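Local coordinates for uncharacterized protein (Bordetella bronchiseptica RB50, PDB 3BE3) that is of unknown function but belongs to the DUF1653 family, grouped with the SH3 clan of small beta-rich domains, at residues Q6-G11 / R56-T61; D19-L24 / P70-V75; R14-D19 / E60-G65. All coordinates share one frame; numbering follows the deposited sequence.

Interaction 1 of 3, residues Q6-G11 / R56-T61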
loop_
_atom_site.group_PDB
_atom_site.type_symbol
_atom_site.label_atom_id
_atom_site.label_comp_id
_atom_site.label_asym_id
_atom_site.label_seq_id
_atom_site.Cartn_x
_atom_site.Cartn_y
_atom_site.Cartn_z
ATOM N N GLN B 6 2.480 -16.788 -0.074
ATOM C CA GLN B 6 1.569 -17.730 -0.704
ATOM C C GLN B 6 0.330 -18.043 0.133
ATOM O O GLN B 6 -0.734 -18.321 -0.421
ATOM C CB GLN B 6 2.309 -19.028 -1.045
ATOM C CG GLN B 6 1.471 -19.995 -1.869
ATOM C CD GLN B 6 2.271 -21.139 -2.474
ATOM O OE1 GLN B 6 1.719 -21.992 -3.173
ATOM N NE2 GLN B 6 3.576 -21.159 -2.213
ATOM N N ASP B 7 0.458 -18.002 1.458
ATOM C CA ASP B 7 -0.680 -18.300 2.322
ATOM C C ASP B 7 -1.503 -17.068 2.690
ATOM O O ASP B 7 -2.569 -17.184 3.290
ATOM C CB ASP B 7 -0.216 -19.011 3.603
ATOM C CG ASP B 7 0.390 -20.385 3.326
ATOM O OD1 ASP B 7 -0.212 -21.162 2.548
ATOM O OD2 ASP B 7 1.462 -20.692 3.890
ATOM N N PHE B 8 -1.025 -15.885 2.332
ATOM C CA PHE B 8 -1.779 -14.680 2.659
ATOM C C PHE B 8 -3.066 -14.603 1.850
ATOM O O PHE B 8 -3.079 -14.866 0.647
ATOM C CB PHE B 8 -0.971 -13.408 2.380
ATOM C CG PHE B 8 -1.704 -12.134 2.753
ATOM C CD1 PHE B 8 -1.859 -11.774 4.088
ATOM C CD2 PHE B 8 -2.286 -11.324 1.777
ATOM C CE1 PHE B 8 -2.589 -10.641 4.455
ATOM C CE2 PHE B 8 -3.021 -10.186 2.135
ATOM C CZ PHE B 8 -3.172 -9.844 3.477
ATOM N N ARG B 9 -4.151 -14.242 2.522
ATOM C CA ARG B 9 -5.433 -14.097 1.851
ATOM C C ARG B 9 -5.954 -12.683 2.063
ATOM O O ARG B 9 -6.253 -12.290 3.187
ATOM C CB ARG B 9 -6.458 -15.096 2.394
ATOM C CG ARG B 9 -6.258 -16.525 1.926
ATOM C CD ARG B 9 -7.501 -17.388 2.166
ATOM N NE ARG B 9 -8.668 -16.909 1.427
ATOM C CZ ARG B 9 -9.850 -17.526 1.407
ATOM N NH1 ARG B 9 -10.033 -18.650 2.084
ATOM N NH2 ARG B 9 -10.854 -17.016 0.708
ATOM N N PRO B 10 -6.054 -11.891 0.982
ATOM C CA PRO B 10 -6.560 -10.526 1.154
ATOM C C PRO B 10 -8.038 -10.618 1.506
ATOM O O PRO B 10 -8.705 -11.589 1.147
ATOM C CB PRO B 10 -6.343 -9.886 -0.214
ATOM C CG PRO B 10 -5.196 -10.647 -0.779
ATOM C CD PRO B 10 -5.539 -12.085 -0.381
ATOM N N GLY B 11 -8.537 -9.612 2.210
ATOM C CA GLY B 11 -9.934 -9.616 2.614
ATOM C C GLY B 11 -10.106 -8.876 3.923
ATOM O O GLY B 11 -9.251 -8.084 4.307
ATOM N N ARG B 56 5.363 -9.791 7.804
ATOM C CA ARG B 56 5.834 -10.593 8.923
ATOM C C ARG B 56 5.368 -10.069 10.282
ATOM O O ARG B 56 5.244 -10.841 11.228
ATOM C CB ARG B 56 7.362 -10.728 8.882
ATOM C CG ARG B 56 8.137 -9.436 8.984
ATOM C CD ARG B 56 9.633 -9.744 8.963
ATOM N NE ARG B 56 10.442 -8.582 9.323
ATOM C CZ ARG B 56 10.907 -7.683 8.458
ATOM N NH1 ARG B 56 10.648 -7.805 7.157
ATOM N NH2 ARG B 56 11.626 -6.658 8.901
ATOM N N ILE B 57 5.098 -8.770 10.382
ATOM C CA ILE B 57 4.604 -8.211 11.639
ATOM C C ILE B 57 3.094 -8.470 11.704
ATOM O O ILE B 57 2.552 -8.831 12.750
ATOM C CB ILE B 57 4.859 -6.686 11.740
ATOM C CG1 ILE B 57 6.363 -6.393 11.665
ATOM C CG2 ILE B 57 4.271 -6.155 13.037
ATOM C CD1 ILE B 57 7.190 -7.050 12.751
ATOM N N TRP B 58 2.421 -8.280 10.570
ATOM C CA TRP B 58 0.976 -8.509 10.452
ATOM C C TRP B 58 0.656 -9.944 10.869
ATOM O O TRP B 58 -0.342 -10.193 11.548
ATOM C CB TRP B 58 0.532 -8.272 8.997
ATOM C CG TRP B 58 -0.920 -8.587 8.655
ATOM C CD1 TRP B 58 -1.466 -9.818 8.457
ATOM C CD2 TRP B 58 -1.978 -7.640 8.400
ATOM N NE1 TRP B 58 -2.788 -9.701 8.083
ATOM C CE2 TRP B 58 -3.122 -8.375 8.035
ATOM C CE3 TRP B 58 -2.058 -6.246 8.425
ATOM C CZ2 TRP B 58 -4.339 -7.755 7.722
ATOM C CZ3 TRP B 58 -3.272 -5.636 8.109
ATOM C CH2 TRP B 58 -4.384 -6.388 7.755
ATOM N N ASN B 59 1.521 -10.869 10.455
ATOM C CA ASN B 59 1.362 -12.291 10.752
ATOM C C ASN B 59 1.794 -12.733 12.150
ATOM O O ASN B 59 1.638 -13.902 12.500
ATOM C CB ASN B 59 2.123 -13.129 9.721
ATOM C CG ASN B 59 1.345 -13.323 8.445
ATOM O OD1 ASN B 59 0.120 -13.390 8.471
ATOM N ND2 ASN B 59 2.047 -13.439 7.324
ATOM N N GLU B 60 2.334 -11.825 12.952
ATOM C CA GLU B 60 2.767 -12.211 14.286
ATOM C C GLU B 60 1.609 -12.517 15.218
ATOM O O GLU B 60 0.494 -12.020 15.050
ATOM C CB GLU B 60 3.631 -11.115 14.919
ATOM C CG GLU B 60 4.971 -10.908 14.248
ATOM C CD GLU B 60 5.825 -9.886 14.970
ATOM O OE1 GLU B 60 5.266 -8.880 15.446
ATOM O OE2 GLU B 60 7.054 -10.080 15.053
ATOM N N THR B 61 1.887 -13.357 16.207
ATOM C CA THR B 61 0.898 -13.719 17.206
ATOM C C THR B 61 1.157 -12.810 18.400
ATOM O O THR B 61 2.290 -12.392 18.635
ATOM C CB THR B 61 1.033 -15.204 17.628
ATOM O OG1 THR B 61 0.656 -16.045 16.529
ATOM C CG2 THR B 61 0.143 -15.517 18.826
#
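Phe8 and Trp58 meet in an offset edge-to-face pair that fastens the segment leading into the first strand of this SH3-clan domain to the short helix 55-58. The principle illustrated is economy: one aromatic pair carries the whole contact, with no hydrogen bond between the segments and only 94 Å² buried in total. The phenyl ring turns its edge toward the indole, and CE1 of Phe8 comes 3.8 Å from NE1 of Trp58, which lies near the phenyl plane. The five-membered ring of the indole and the phenyl ring are 5.7 Å apart between centroids, with their planes inclined at 73°.

Both residues reach across by the same choice of first torsion. In Phe8 the CG atom stands opposite the backbone N (chi1 -178°), which carries the ring inward although its CB is not directed at the helix. Trp58 repeats this extension (chi1 175°), but from a CB that already faces the other segment, and the two side chains cross almost at a right angle.

Other side chains pack round the pair. Phe8 also rests on Ala23, Leu26 and Val37, while the indole stacks with Phe72 and makes edge-to-face contacts with Tyr13 and Tyr39. Trp58 thus joins the loop before strand 11-15 to the aromatic interior of the sheet. Asn59, next along the chain, places its OD1 in the indole plane, 3.9 Å from CD1 of Trp58. The turn at the end of the helix is closed by Glu60 N, which donates to Ile57 O at 3.0 Å; that same carbonyl oxygen also accepts a hydrogen bond from Arg71 NE.

Interaction 2 of 3, residues D19-L24 / P70-V75. With SO4 (sulfate ion), chain D.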
loop_
_atom_site.group_PDB
_atom_site.type_symbol
_atom_site.label_atom_id
_atom_site.label_comp_id
_atom_site.label_asym_id
_atom_site.label_seq_id
_atom_site.Cartn_x
_atom_site.Cartn_y
_atom_site.Cartn_z
ATOM N N ASP B 19 -11.199 -3.793 16.144
ATOM C CA ASP B 19 -11.562 -3.139 14.887
ATOM C C ASP B 19 -11.288 -3.984 13.649
ATOM O O ASP B 19 -10.408 -4.848 13.657
ATOM C CB ASP B 19 -10.837 -1.791 14.753
ATOM C CG ASP B 19 -11.269 -0.783 15.810
ATOM O OD1 ASP B 19 -12.491 -0.626 16.029
ATOM O OD2 ASP B 19 -10.385 -0.137 16.411
ATOM N N HIS B 20 -12.041 -3.716 12.583
ATOM C CA HIS B 20 -11.907 -4.441 11.317
ATOM C C HIS B 20 -11.195 -3.627 10.240
ATOM O O HIS B 20 -11.278 -2.394 10.214
ATOM C CB HIS B 20 -13.289 -4.881 10.814
ATOM C CG HIS B 20 -13.950 -5.888 11.702
ATOM N ND1 HIS B 20 -13.850 -7.248 11.489
ATOM C CD2 HIS B 20 -14.649 -5.738 12.854
ATOM C CE1 HIS B 20 -14.456 -7.892 12.472
ATOM N NE2 HIS B 20 -14.947 -6.997 13.313
ATOM N N TYR B 21 -10.494 -4.332 9.357
ATOM C CA TYR B 21 -9.748 -3.698 8.276
ATOM C C TYR B 21 -9.905 -4.496 6.983
ATOM O O TYR B 21 -10.192 -5.698 7.016
ATOM C CB TYR B 21 -8.249 -3.618 8.630
ATOM C CG TYR B 21 -7.912 -2.788 9.853
ATOM C CD1 TYR B 21 -7.978 -3.324 11.135
ATOM C CD2 TYR B 21 -7.523 -1.458 9.731
ATOM C CE1 TYR B 21 -7.665 -2.551 12.266
ATOM C CE2 TYR B 21 -7.210 -0.679 10.856
ATOM C CZ TYR B 21 -7.280 -1.229 12.117
ATOM O OH TYR B 21 -6.951 -0.461 13.214
ATOM N N LEU B 22 -9.724 -3.819 5.852
ATOM C CA LEU B 22 -9.811 -4.468 4.548
ATOM C C LEU B 22 -8.417 -4.538 3.951
ATOM O O LEU B 22 -7.854 -3.510 3.572
ATOM C CB LEU B 22 -10.726 -3.684 3.594
ATOM C CG LEU B 22 -10.739 -4.146 2.120
ATOM C CD1 LEU B 22 -11.248 -5.567 1.997
ATOM C CD2 LEU B 22 -11.603 -3.190 1.293
ATOM N N ALA B 23 -7.855 -5.741 3.881
ATOM C CA ALA B 23 -6.538 -5.916 3.286
ATOM C C ALA B 23 -6.785 -6.062 1.786
ATOM O O ALA B 23 -7.484 -6.979 1.353
ATOM C CB ALA B 23 -5.851 -7.174 3.851
ATOM N N LEU B 24 -6.224 -5.142 1.002
ATOM C CA LEU B 24 -6.392 -5.145 -0.450
ATOM C C LEU B 24 -5.428 -6.089 -1.161
ATOM O O LEU B 24 -5.701 -6.559 -2.266
ATOM C CB LEU B 24 -6.200 -3.727 -1.000
ATOM C CG LEU B 24 -7.262 -2.680 -0.643
ATOM C CD1 LEU B 24 -6.792 -1.313 -1.117
ATOM C CD2 LEU B 24 -8.604 -3.060 -1.265
ATOM N N PRO B 70 -3.981 -14.266 16.850
ATOM C CA PRO B 70 -3.415 -13.546 15.703
ATOM C C PRO B 70 -3.499 -12.039 15.897
ATOM O O PRO B 70 -4.445 -11.544 16.499
ATOM C CB PRO B 70 -4.297 -13.998 14.537
ATOM C CG PRO B 70 -4.823 -15.325 14.971
ATOM C CD PRO B 70 -5.126 -15.094 16.432
ATOM N N ARG B 71 -2.501 -11.314 15.402
ATOM C CA ARG B 71 -2.530 -9.858 15.492
ATOM C C ARG B 71 -3.720 -9.432 14.633
ATOM O O ARG B 71 -4.489 -8.551 15.004
ATOM C CB ARG B 71 -1.238 -9.248 14.937
ATOM C CG ARG B 71 -1.166 -7.728 15.103
ATOM C CD ARG B 71 0.034 -7.116 14.392
ATOM N NE ARG B 71 1.324 -7.535 14.942
ATOM C CZ ARG B 71 1.788 -7.185 16.140
ATOM N NH1 ARG B 71 1.072 -6.402 16.941
ATOM N NH2 ARG B 71 2.983 -7.609 16.534
ATOM N N PHE B 72 -3.856 -10.092 13.483
ATOM C CA PHE B 72 -4.946 -9.843 12.536
ATOM C C PHE B 72 -5.600 -11.173 12.157
ATOM O O PHE B 72 -4.940 -12.039 11.589
ATOM C CB PHE B 72 -4.423 -9.170 11.261
ATOM C CG PHE B 72 -4.044 -7.716 11.435
ATOM C CD1 PHE B 72 -2.741 -7.344 11.757
ATOM C CD2 PHE B 72 -4.996 -6.709 11.258
ATOM C CE1 PHE B 72 -2.392 -5.997 11.899
ATOM C CE2 PHE B 72 -4.659 -5.371 11.397
ATOM C CZ PHE B 72 -3.353 -5.012 11.719
ATOM N N ALA B 73 -6.883 -11.337 12.469
ATOM C CA ALA B 73 -7.614 -12.574 12.154
ATOM C C ALA B 73 -8.526 -12.446 10.937
ATOM O O ALA B 73 -9.445 -11.627 10.924
ATOM C CB ALA B 73 -8.441 -13.018 13.356
ATOM N N TYR B 74 -8.277 -13.268 9.921
ATOM C CA TYR B 74 -9.072 -13.255 8.687
ATOM C C TYR B 74 -10.499 -13.726 8.962
ATOM O O TYR B 74 -10.701 -14.764 9.592
ATOM C CB TYR B 74 -8.421 -14.180 7.641
ATOM C CG TYR B 74 -9.140 -14.276 6.300
ATOM C CD1 TYR B 74 -9.150 -13.214 5.409
ATOM C CD2 TYR B 74 -9.804 -15.441 5.928
ATOM C CE1 TYR B 74 -9.802 -13.307 4.172
ATOM C CE2 TYR B 74 -10.464 -15.540 4.697
ATOM C CZ TYR B 74 -10.463 -14.471 3.819
ATOM O OH TYR B 74 -11.123 -14.570 2.604
ATOM N N VAL B 75 -11.493 -12.970 8.495
ATOM C CA VAL B 75 -12.883 -13.378 8.701
ATOM C C VAL B 75 -13.715 -13.388 7.420
ATOM O O VAL B 75 -14.942 -13.411 7.466
ATOM C CB VAL B 75 -13.608 -12.492 9.731
ATOM C CG1 VAL B 75 -12.807 -12.425 11.028
ATOM C CG2 VAL B 75 -13.844 -11.101 9.153
HETATM S S SO4 D . -0.580 -3.262 17.306
HETATM O O1 SO4 D . -0.948 -4.235 16.256
HETATM O O2 SO4 D . 0.007 -3.992 18.446
HETATM O O3 SO4 D . 0.410 -2.314 16.776
HETATM O O4 SO4 D . -1.780 -2.533 17.747
#
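Tyr21 and Phe72 touch across an intervening strand: 11-15 lies between 20-29 and 67-76 in the sheet, yet the two rings meet over it while the nearest CA atoms, those of the same two residues, stay 8.9 Å apart. Phe72 offers its edge to the face of Tyr21 in an offset edge-to-face pair, with CE2 of Phe72 3.9 Å from CD1 of Tyr21, the centroids 5.9 Å apart and the planes at 74°. Tyr21 aims its CB at the other segment. Phe72 does not, but with CG beside the backbone N and opposite the carbonyl carbon (chi1 -73°) it brings the far part of its ring close.

In the antiparallel sheet of this SH3-clan domain the pair thus joins two strands that are both neighbours of 11-15. The Phe72 ring also meets His15 edge-to-face. At its polar end, Tyr21 hydrogen-bonds through OH to Tyr43 OH.

Next to Phe72, Arg71 bends at chi3 and extends its guanidinium group to a sulfate ion, probably from the crystallisation liquor. Its NH1 donates to sulfate O1 at 3.0 Å, through a bent N-H...O angle of 142°. The same group is anchored within the protein by NH2, which forms a salt bridge with Glu60 OE1.

Interaction 3 of 3, residues R14-D19 / E60-G65. With SO4 (sulfate ion), chain D.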
loop_
_atom_site.group_PDB
_atom_site.type_symbol
_atom_site.label_atom_id
_atom_site.label_comp_id
_atom_site.label_asym_id
_atom_site.label_seq_id
_atom_site.Cartn_x
_atom_site.Cartn_y
_atom_site.Cartn_z
ATOM N N ARG B 14 -9.959 -8.917 11.437
ATOM C CA ARG B 14 -10.304 -8.310 12.714
ATOM C C ARG B 14 -8.993 -8.232 13.496
ATOM O O ARG B 14 -8.376 -9.260 13.777
ATOM C CB ARG B 14 -11.312 -9.167 13.487
ATOM C CG ARG B 14 -11.731 -8.554 14.833
ATOM C CD ARG B 14 -12.589 -9.519 15.639
ATOM N NE ARG B 14 -11.878 -10.754 15.958
ATOM C CZ ARG B 14 -12.309 -11.974 15.646
ATOM N NH1 ARG B 14 -13.454 -12.140 15.000
ATOM N NH2 ARG B 14 -11.590 -13.032 15.977
ATOM N N HIS B 15 -8.558 -7.009 13.798
ATOM C CA HIS B 15 -7.333 -6.766 14.560
ATOM C C HIS B 15 -7.643 -7.251 15.982
ATOM O O HIS B 15 -8.795 -7.198 16.416
ATOM C CB HIS B 15 -7.004 -5.262 14.527
ATOM C CG HIS B 15 -5.789 -4.878 15.315
ATOM N ND1 HIS B 15 -5.866 -4.289 16.558
ATOM C CD2 HIS B 15 -4.466 -4.993 15.035
ATOM C CE1 HIS B 15 -4.647 -4.053 17.008
ATOM N NE2 HIS B 15 -3.780 -4.473 16.103
ATOM N N TYR B 16 -6.637 -7.726 16.713
ATOM C CA TYR B 16 -6.889 -8.252 18.058
ATOM C C TYR B 16 -7.544 -7.275 19.039
ATOM O O TYR B 16 -8.060 -7.693 20.081
ATOM C CB TYR B 16 -5.596 -8.823 18.662
ATOM C CG TYR B 16 -4.571 -7.809 19.124
ATOM C CD1 TYR B 16 -4.590 -7.307 20.415
ATOM C CD2 TYR B 16 -3.554 -7.385 18.280
ATOM C CE1 TYR B 16 -3.614 -6.405 20.861
ATOM C CE2 TYR B 16 -2.575 -6.483 18.715
ATOM C CZ TYR B 16 -2.604 -5.999 20.008
ATOM O OH TYR B 16 -1.618 -5.143 20.457
ATOM N N LYS B 17 -7.528 -5.985 18.721
ATOM C CA LYS B 17 -8.146 -5.007 19.608
ATOM C C LYS B 17 -9.623 -4.755 19.311
ATOM O O LYS B 17 -10.255 -3.920 19.961
ATOM C CB LYS B 17 -7.377 -3.682 19.588
ATOM C CG LYS B 17 -6.134 -3.695 20.469
ATOM C CD LYS B 17 -5.532 -2.299 20.654
ATOM C CE LYS B 17 -6.333 -1.436 21.639
ATOM N NZ LYS B 17 -7.696 -1.051 21.160
ATOM N N GLY B 18 -10.171 -5.471 18.328
ATOM C CA GLY B 18 -11.584 -5.317 18.021
ATOM C C GLY B 18 -12.015 -4.684 16.703
ATOM O O GLY B 18 -13.093 -4.999 16.200
ATOM N N ASP B 19 -11.199 -3.793 16.144
ATOM C CA ASP B 19 -11.562 -3.139 14.887
ATOM C C ASP B 19 -11.288 -3.984 13.649
ATOM O O ASP B 19 -10.408 -4.848 13.657
ATOM C CB ASP B 19 -10.837 -1.791 14.753
ATOM C CG ASP B 19 -11.269 -0.783 15.810
ATOM O OD1 ASP B 19 -12.491 -0.626 16.029
ATOM O OD2 ASP B 19 -10.385 -0.137 16.411
ATOM N N GLU B 60 2.334 -11.825 12.952
ATOM C CA GLU B 60 2.767 -12.211 14.286
ATOM C C GLU B 60 1.609 -12.517 15.218
ATOM O O GLU B 60 0.494 -12.020 15.050
ATOM C CB GLU B 60 3.631 -11.115 14.919
ATOM C CG GLU B 60 4.971 -10.908 14.248
ATOM C CD GLU B 60 5.825 -9.886 14.970
ATOM O OE1 GLU B 60 5.266 -8.880 15.446
ATOM O OE2 GLU B 60 7.054 -10.080 15.053
ATOM N N THR B 61 1.887 -13.357 16.207
ATOM C CA THR B 61 0.898 -13.719 17.206
ATOM C C THR B 61 1.157 -12.810 18.400
ATOM O O THR B 61 2.290 -12.392 18.635
ATOM C CB THR B 61 1.033 -15.204 17.628
ATOM O OG1 THR B 61 0.656 -16.045 16.529
ATOM C CG2 THR B 61 0.143 -15.517 18.826
ATOM N N VAL B 62 0.103 -12.488 19.135
ATOM C CA VAL B 62 0.213 -11.621 20.294
ATOM C C VAL B 62 -0.526 -12.222 21.481
ATOM O O VAL B 62 -1.453 -13.012 21.313
ATOM C CB VAL B 62 -0.369 -10.224 19.991
ATOM C CG1 VAL B 62 0.473 -9.531 18.932
ATOM C CG2 VAL B 62 -1.802 -10.356 19.511
ATOM N N ASP B 63 -0.109 -11.845 22.685
ATOM C CA ASP B 63 -0.741 -12.352 23.895
ATOM C C ASP B 63 -1.109 -11.217 24.842
ATOM O O ASP B 63 -0.242 -10.620 25.485
ATOM C CB ASP B 63 0.194 -13.340 24.606
ATOM C CG ASP B 63 -0.489 -14.081 25.742
ATOM O OD1 ASP B 63 -0.937 -13.423 26.704
ATOM O OD2 ASP B 63 -0.581 -15.326 25.670
ATOM N N THR B 64 -2.405 -10.921 24.898
ATOM C CA THR B 64 -2.946 -9.882 25.768
ATOM C C THR B 64 -3.394 -10.589 27.043
ATOM O O THR B 64 -2.808 -11.603 27.428
ATOM C CB THR B 64 -4.173 -9.188 25.130
ATOM O OG1 THR B 64 -5.232 -10.141 24.964
ATOM C CG2 THR B 64 -3.814 -8.612 23.767
ATOM N N GLY B 65 -4.431 -10.069 27.690
ATOM C CA GLY B 65 -4.919 -10.685 28.913
ATOM C C GLY B 65 -5.886 -11.838 28.696
ATOM O O GLY B 65 -6.660 -12.169 29.598
HETATM S S SO4 D . -0.580 -3.262 17.306
HETATM O O1 SO4 D . -0.948 -4.235 16.256
HETATM O O2 SO4 D . 0.007 -3.992 18.446
HETATM O O3 SO4 D . 0.410 -2.314 16.776
HETATM O O4 SO4 D . -1.780 -2.533 17.747
HETATM O O HOH W 1 -7.038 -8.022 23.334
#
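Tyr16 packs against Val62 and Thr64, its ring receiving CG2 of Val62 over one face in a CH-pi contact, 3.9 Å from the centroid and 21° off the normal. CG2 of Thr64 approaches obliquely, 3.7 Å from Tyr16 CE1. Over the opposite face lies the imidazole of His15, so the phenol is sandwiched between a methyl group and a second ring. With CG set between the backbone N and the carbonyl carbon (chi1 74°), Tyr16 swings its ring across toward the strand.

The arrangement joins two beta hairpins of the antiparallel sheet. Tyr16 sits in the type I turn from His15 to Gly18, a 3:5 hairpin turn with a G1 bulge: Gly18 N bonds to His15 O, His15 N to Asp19 O, and Gly18 takes a positive phi. Val62 and Thr64 belong to the hairpin of strands 61-64 and 67-76.

Further out, Tyr16 OH donates to sulfate O2 at 2.8 Å, while His15 NE2 gives a nearly straight bond (176°) to sulfate O1 at the same length. Arg53 NH2 also hydrogen-bonds to the ion. A water joins Thr64 OG1, at 3.2 Å, to Tyr16 O by a weak bond.

From the N terminus, the chain starts interaction 1 at 6-11, interaction 3 at 14-19 and interaction 2 at 19-24, then traverses strands 20-29, 35-41 and 50-54 before returning. The loops close in the same order: interaction 1 at 56-61, interaction 3 at 60-65 and interaction 2 at 70-75. Interaction 2 crosses both others, whereas 1 and 3 end on one shared stretch, with Glu60 and Thr61 common to both. Interactions 2 and 3 share Asp19 and both reach the sulfate. Together they tie the N-terminal loop to the short helix, and the first hairpin to the edge and the closing strand.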